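Matching sites in Pex from Synechococcus elongatus, a protein that modifies the cyanobacterial circadian clock as a period extender and probably binds DNA through its PadR-like helix-turn-helix domain (PDB 2E1N (chain A, 1.80 Å), residues C37-V42 and T51-H56), and in its relative Pex protein from Anabaena sp. (PDB 2DQL (chain B, 1.70 Å), residues C25-V30 and T39-Q44). Structure 2 is superposed on structure 1 by the backbone atoms of these residues (RMSD 0.16 Å); each is numbered along its deposited sequence.

Structure 1 (2E1N); sequences CYVLAV and TELIQH. With SO4 (sulfate ion), chain C.
Tyr38 on helix 32-43 is hydrogen-bonded to Leu53 on helix 50-60. Its OH donates to Leu53 O at 2.7 Å, in the carbonyl plane and on a lone pair, with an angle of 134° at the carbonyl oxygen. Tyr38 CG stands anti to the backbone N (chi1 162°), which sends the ring across to that carbonyl. The apolar contacts centre on Leu53: CD2 meets Val42 CG1 at 3.7 Å, and CD1 meets Val39 CG1 at 4.3 Å. His56 adds its ring: CB lies 3.6 Å and CD2 3.3 Å from Tyr38 OH, and CD2 lies 4.0 Å from Val42 CG2. The His56 ring also meets that of His60. In this buried contact of the PadR-like region, near the centre of the chain, segments 37-42 and 51-56 cross at 102°. Trp118 of helix 110-123 meets the Tyr38 ring. Thr51 lies beside a sulfate ion.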
loop_
_atom_site.group_PDB
_atom_site.type_symbol
_atom_site.label_atom_id
_atom_site.label_comp_id
_atom_site.label_asym_id
_atom_site.label_seq_id
_atom_site.Cartn_x
_atom_site.Cartn_y
_atom_site.Cartn_z
ATOM N N CYS A 37 6.210 14.525 -3.808
ATOM C CA CYS A 37 7.633 14.137 -3.681
ATOM C C CYS A 37 8.174 13.453 -4.935
ATOM O O CYS A 37 9.313 13.715 -5.351
ATOM C CB CYS A 37 7.795 13.261 -2.463
ATOM S SG CYS A 37 7.277 14.176 -0.977
ATOM N N TYR A 38 7.368 12.576 -5.542
ATOM C CA TYR A 38 7.744 11.943 -6.828
ATOM C C TYR A 38 7.966 12.999 -7.934
ATOM O O TYR A 38 8.971 13.011 -8.638
ATOM C CB TYR A 38 6.665 10.928 -7.268
ATOM C CG TYR A 38 6.773 10.592 -8.755
ATOM C CD1 TYR A 38 7.882 9.905 -9.259
ATOM C CD2 TYR A 38 5.788 10.978 -9.637
ATOM C CE1 TYR A 38 7.997 9.651 -10.642
ATOM C CE2 TYR A 38 5.896 10.704 -11.005
ATOM C CZ TYR A 38 7.032 10.070 -11.484
ATOM O OH TYR A 38 7.203 9.796 -12.814
ATOM N N VAL A 39 7.012 13.896 -8.099
ATOM C CA VAL A 39 7.153 14.912 -9.131
ATOM C C VAL A 39 8.416 15.706 -8.910
ATOM O O VAL A 39 9.200 15.915 -9.838
ATOM C CB VAL A 39 5.912 15.808 -9.169
ATOM C CG1 VAL A 39 6.122 17.027 -10.053
ATOM C CG2 VAL A 39 4.675 14.969 -9.625
ATOM N N LEU A 40 8.676 16.114 -7.680
ATOM C CA LEU A 40 9.894 16.854 -7.407
ATOM C C LEU A 40 11.179 16.073 -7.651
ATOM O O LEU A 40 12.151 16.633 -8.174
ATOM C CB LEU A 40 9.844 17.461 -6.004
ATOM C CG LEU A 40 8.843 18.634 -5.840
ATOM C CD1 LEU A 40 8.874 19.123 -4.383
ATOM C CD2 LEU A 40 9.059 19.828 -6.850
ATOM N N ALA A 41 11.160 14.775 -7.337
ATOM C CA ALA A 41 12.290 13.871 -7.649
ATOM C C ALA A 41 12.605 13.885 -9.160
ATOM O O ALA A 41 13.788 13.919 -9.533
ATOM C CB ALA A 41 12.002 12.455 -7.147
ATOM N N VAL A 42 11.575 13.886 -10.003
ATOM C CA VAL A 42 11.746 13.974 -11.455
ATOM C C VAL A 42 12.309 15.318 -11.888
ATOM O O VAL A 42 13.299 15.381 -12.620
ATOM C CB VAL A 42 10.428 13.661 -12.208
ATOM C CG1 VAL A 42 10.605 13.838 -13.731
ATOM C CG2 VAL A 42 9.955 12.246 -11.870
ATOM N N THR A 51 1.649 13.984 -18.930
ATOM C CA THR A 51 1.488 12.647 -19.503
ATOM C C THR A 51 2.803 11.868 -19.286
ATOM O O THR A 51 2.805 10.679 -18.947
ATOM C CB THR A 51 1.057 12.731 -21.008
ATOM O OG1 THR A 51 2.032 13.457 -21.721
ATOM C CG2 THR A 51 -0.183 13.521 -21.150
ATOM N N GLU A 52 3.938 12.548 -19.411
ATOM C CA GLU A 52 5.228 11.919 -19.147
ATOM C C GLU A 52 5.417 11.525 -17.678
ATOM O O GLU A 52 5.979 10.454 -17.419
ATOM C CB GLU A 52 6.396 12.807 -19.612
ATOM C CG GLU A 52 7.781 12.203 -19.426
ATOM C CD GLU A 52 8.903 13.035 -20.013
ATOM O OE1 GLU A 52 9.333 14.020 -19.368
ATOM O OE2 GLU A 52 9.377 12.693 -21.135
ATOM N N LEU A 53 5.021 12.384 -16.739
ATOM C CA LEU A 53 5.173 12.093 -15.318
ATOM C C LEU A 53 4.410 10.826 -14.933
ATOM O O LEU A 53 4.916 9.958 -14.166
ATOM C CB LEU A 53 4.694 13.257 -14.464
ATOM C CG LEU A 53 5.659 14.471 -14.406
ATOM C CD1 LEU A 53 4.942 15.792 -14.013
ATOM C CD2 LEU A 53 6.889 14.185 -13.499
ATOM N N ILE A 54 3.214 10.697 -15.478
ATOM C CA ILE A 54 2.392 9.499 -15.255
ATOM C C ILE A 54 3.035 8.238 -15.849
ATOM O O ILE A 54 3.104 7.179 -15.182
ATOM C CB ILE A 54 0.924 9.723 -15.777
ATOM C CG1 ILE A 54 0.230 10.810 -14.927
ATOM C CG2 ILE A 54 0.129 8.424 -15.768
ATOM C CD1 ILE A 54 -1.102 11.284 -15.372
ATOM N N GLN A 55 3.463 8.325 -17.109
ATOM C CA GLN A 55 4.054 7.209 -17.837
ATOM C C GLN A 55 5.392 6.766 -17.245
ATOM O O GLN A 55 5.650 5.561 -17.093
ATOM C CB GLN A 55 4.234 7.547 -19.318
ATOM C CG GLN A 55 4.830 6.423 -20.099
ATOM C CD GLN A 55 5.137 6.798 -21.528
ATOM O OE1 GLN A 55 4.399 7.579 -22.166
ATOM N NE2 GLN A 55 6.256 6.270 -22.046
ATOM N N HIS A 56 6.223 7.744 -16.890
ATOM C CA HIS A 56 7.526 7.497 -16.340
ATOM C C HIS A 56 7.395 6.742 -15.025
ATOM O O HIS A 56 8.218 5.882 -14.727
ATOM C CB HIS A 56 8.237 8.825 -16.108
ATOM C CG HIS A 56 9.599 8.688 -15.518
ATOM N ND1 HIS A 56 10.634 8.058 -16.170
ATOM C CD2 HIS A 56 10.100 9.121 -14.337
ATOM C CE1 HIS A 56 11.720 8.113 -15.415
ATOM N NE2 HIS A 56 11.421 8.756 -14.296
HETATM S S SO4 C . 0.445 16.365 -23.739
HETATM O O1 SO4 C . -0.989 16.199 -23.866
HETATM O O2 SO4 C . 0.744 17.713 -24.162
HETATM O O3 SO4 C . 0.921 16.152 -22.380
HETATM O O4 SO4 C . 1.109 15.435 -24.639
#

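Structure 2 (2DQL); sequences CYILYV and TELIQQ. With PO4 (phosphate ion), chain D.
Tyr26 is hydrogen-bonded to Leu41 on the facing helix. Its OH donates to Leu41 O at 2.7 Å, in the carbonyl plane and on a lone pair, with an angle of 138° at the carbonyl oxygen. Tyr26 CG stands anti to the backbone N (chi1 160°), which sends the ring across to that carbonyl. The apolar contacts centre on Leu41: CD2 meets Val30 CG1 at 3.7 Å, and CD1 meets Ile27 CG2 at 4.2 Å. Gln44 adds an extended chain: CB lies 3.7 Å from Tyr26 OH, and NE2 lies 3.7 Å from Val30 CG2. The amide NE2 is hydrogen-bonded to Glu48 OE2, which gives the polar end a partner on its own helix. Trp106 meets the rings of both Tyr26 and Tyr29. Thr39 lies beside a phosphate ion, though the place of its OG1 is less sure.

What differs
The sharpest difference is His56(A) against Gln44(B). The two side chains start alike: the CB atoms coincide within the error, and CG of His56(A) and CG of Gln44(B) lie 0.3 Å apart after superposition. They then part. CD2 and CE1 of His56(A) have no counterpart in Gln44(B), and CD and OE1 of Gln44(B) have none in His56(A). NE2 of His56(A) and NE2 of Gln44(B) end 1.2 Å apart. A flat aromatic ring is thus replaced by an extended chain with an amide end. Both residues keep their touch on the hydroxyl of Tyr38(A)/Tyr26(B) through CB, and on Val42(A)/Val30(B). Tyr38(A), Val42(A) and Leu53(A) and their counterparts keep their places, and the hydrogen bond from Tyr38(A) OH to Leu53(A) O recurs from Tyr26(B) OH to Leu41(B) O. At Val39(A) against Ile27(B) the branches coincide: CG2 of Val39(A) lies 0.1 Å from CG1 of Ile27(B) after superposition, and CG1 of Val39(A) lies 0.2 Å from CG2 of Ile27(B). CD1 of Ile27(B) is extra, so the isoleucine adds one buried methyl group while the touch on Leu53(A)/Leu41(B) is kept. Tyr29(B), in place of Ala41(A), carries a phenol ring beyond a shared CB position, without reaching the facing segment.

Structure 2 (2DQL)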
loop_
_atom_site.group_PDB
_atom_site.type_symbol
_atom_site.label_atom_id
_atom_site.label_comp_id
_atom_site.label_asym_id
_atom_site.label_seq_id
_atom_site.Cartn_x
_atom_site.Cartn_y
_atom_site.Cartn_z
ATOM N N CYS B 25 6.223 14.483 -3.833
ATOM C CA CYS B 25 7.639 14.160 -3.700
ATOM C C CYS B 25 8.174 13.477 -4.959
ATOM O O CYS B 25 9.288 13.762 -5.401
ATOM C CB CYS B 25 7.861 13.271 -2.475
ATOM S SG CYS B 25 7.385 14.077 -0.937
ATOM N N TYR B 26 7.377 12.582 -5.535
ATOM C CA TYR B 26 7.776 11.892 -6.759
ATOM C C TYR B 26 7.962 12.907 -7.891
ATOM O O TYR B 26 8.957 12.871 -8.620
ATOM C CB TYR B 26 6.716 10.863 -7.171
ATOM C CG TYR B 26 6.805 10.467 -8.630
ATOM C CD1 TYR B 26 7.913 9.784 -9.124
ATOM C CD2 TYR B 26 5.810 10.850 -9.531
ATOM C CE1 TYR B 26 8.035 9.498 -10.485
ATOM C CE2 TYR B 26 5.921 10.576 -10.886
ATOM C CZ TYR B 26 7.036 9.904 -11.358
ATOM O OH TYR B 26 7.156 9.663 -12.703
ATOM N N ILE B 27 7.005 13.814 -8.036
ATOM C CA ILE B 27 7.101 14.811 -9.090
ATOM C C ILE B 27 8.364 15.660 -8.943
ATOM O O ILE B 27 9.063 15.900 -9.924
ATOM C CB ILE B 27 5.833 15.694 -9.124
ATOM C CG1 ILE B 27 4.658 14.837 -9.605
ATOM C CG2 ILE B 27 6.034 16.902 -10.066
ATOM C CD1 ILE B 27 3.295 15.455 -9.393
ATOM N N LEU B 28 8.669 16.103 -7.726
ATOM C CA LEU B 28 9.876 16.906 -7.519
ATOM C C LEU B 28 11.124 16.085 -7.820
ATOM O O LEU B 28 12.104 16.606 -8.353
ATOM C CB LEU B 28 9.926 17.451 -6.095
ATOM C CG LEU B 28 8.917 18.568 -5.829
ATOM C CD1 LEU B 28 8.925 18.927 -4.353
ATOM C CD2 LEU B 28 9.267 19.780 -6.682
ATOM N N TYR B 29 11.091 14.800 -7.469
ATOM C CA TYR B 29 12.207 13.902 -7.750
ATOM C C TYR B 29 12.500 13.905 -9.257
ATOM O O TYR B 29 13.659 13.999 -9.683
ATOM C CB TYR B 29 11.849 12.484 -7.295
ATOM C CG TYR B 29 12.728 11.402 -7.885
ATOM C CD1 TYR B 29 14.034 11.218 -7.444
ATOM C CD2 TYR B 29 12.249 10.570 -8.895
ATOM C CE1 TYR B 29 14.848 10.228 -7.997
ATOM C CE2 TYR B 29 13.051 9.578 -9.454
ATOM C CZ TYR B 29 14.349 9.416 -8.999
ATOM O OH TYR B 29 15.145 8.438 -9.554
ATOM N N VAL B 30 11.448 13.804 -10.065
ATOM C CA VAL B 30 11.614 13.799 -11.516
ATOM C C VAL B 30 12.051 15.162 -12.043
ATOM O O VAL B 30 12.973 15.244 -12.851
ATOM C CB VAL B 30 10.308 13.407 -12.249
ATOM C CG1 VAL B 30 10.493 13.555 -13.765
ATOM C CG2 VAL B 30 9.925 11.971 -11.913
ATOM N N THR B 39 1.759 14.095 -18.864
ATOM C CA THR B 39 1.688 12.747 -19.401
ATOM C C THR B 39 2.957 11.946 -19.146
ATOM O O THR B 39 2.890 10.747 -18.881
ATOM C CB THR B 39 1.376 12.764 -20.912
ATOM O OG1 THR B 39 2.491 13.288 -21.639
ATOM C CG2 THR B 39 0.165 13.627 -21.172
ATOM N N GLU B 40 4.111 12.603 -19.208
ATOM C CA GLU B 40 5.378 11.916 -18.982
ATOM C C GLU B 40 5.534 11.532 -17.517
ATOM O O GLU B 40 6.027 10.448 -17.198
ATOM C CB GLU B 40 6.551 12.803 -19.404
ATOM C CG GLU B 40 7.901 12.115 -19.303
ATOM C CD GLU B 40 9.028 12.968 -19.845
ATOM O OE1 GLU B 40 9.344 14.007 -19.226
ATOM O OE2 GLU B 40 9.595 12.602 -20.896
ATOM N N LEU B 41 5.119 12.424 -16.623
ATOM C CA LEU B 41 5.217 12.147 -15.197
ATOM C C LEU B 41 4.448 10.871 -14.874
ATOM O O LEU B 41 4.914 10.040 -14.102
ATOM C CB LEU B 41 4.666 13.324 -14.384
ATOM C CG LEU B 41 5.611 14.533 -14.383
ATOM C CD1 LEU B 41 4.891 15.788 -13.911
ATOM C CD2 LEU B 41 6.815 14.215 -13.487
ATOM N N ILE B 42 3.280 10.714 -15.483
ATOM C CA ILE B 42 2.459 9.532 -15.250
ATOM C C ILE B 42 3.085 8.291 -15.866
ATOM O O ILE B 42 3.248 7.273 -15.193
ATOM C CB ILE B 42 1.035 9.713 -15.821
ATOM C CG1 ILE B 42 0.300 10.795 -15.026
ATOM C CG2 ILE B 42 0.267 8.384 -15.761
ATOM C CD1 ILE B 42 -1.080 11.139 -15.567
ATOM N N GLN B 43 3.454 8.380 -17.140
ATOM C CA GLN B 43 4.042 7.238 -17.828
ATOM C C GLN B 43 5.374 6.793 -17.230
ATOM O O GLN B 43 5.618 5.597 -17.067
ATOM C CB GLN B 43 4.226 7.555 -19.315
ATOM C CG GLN B 43 4.616 6.345 -20.146
ATOM C CD GLN B 43 3.627 5.199 -19.993
ATOM O OE1 GLN B 43 2.428 5.360 -20.238
ATOM N NE2 GLN B 43 4.125 4.036 -19.585
ATOM N N GLN B 44 6.228 7.755 -16.896
ATOM C CA GLN B 44 7.535 7.453 -16.330
ATOM C C GLN B 44 7.436 6.681 -15.018
ATOM O O GLN B 44 8.279 5.836 -14.723
ATOM C CB GLN B 44 8.325 8.747 -16.105
ATOM C CG GLN B 44 9.786 8.522 -15.753
ATOM C CD GLN B 44 10.576 9.817 -15.669
ATOM O OE1 GLN B 44 10.478 10.673 -16.547
ATOM N NE2 GLN B 44 11.375 9.956 -14.619
HETATM P P PO4 D . 1.032 16.406 -23.878
HETATM O O1 PO4 D . 1.310 15.002 -23.481
HETATM O O2 PO4 D . 2.034 16.831 -24.888
HETATM O O3 PO4 D . -0.322 16.517 -24.467
HETATM O O4 PO4 D . 1.120 17.300 -22.687
#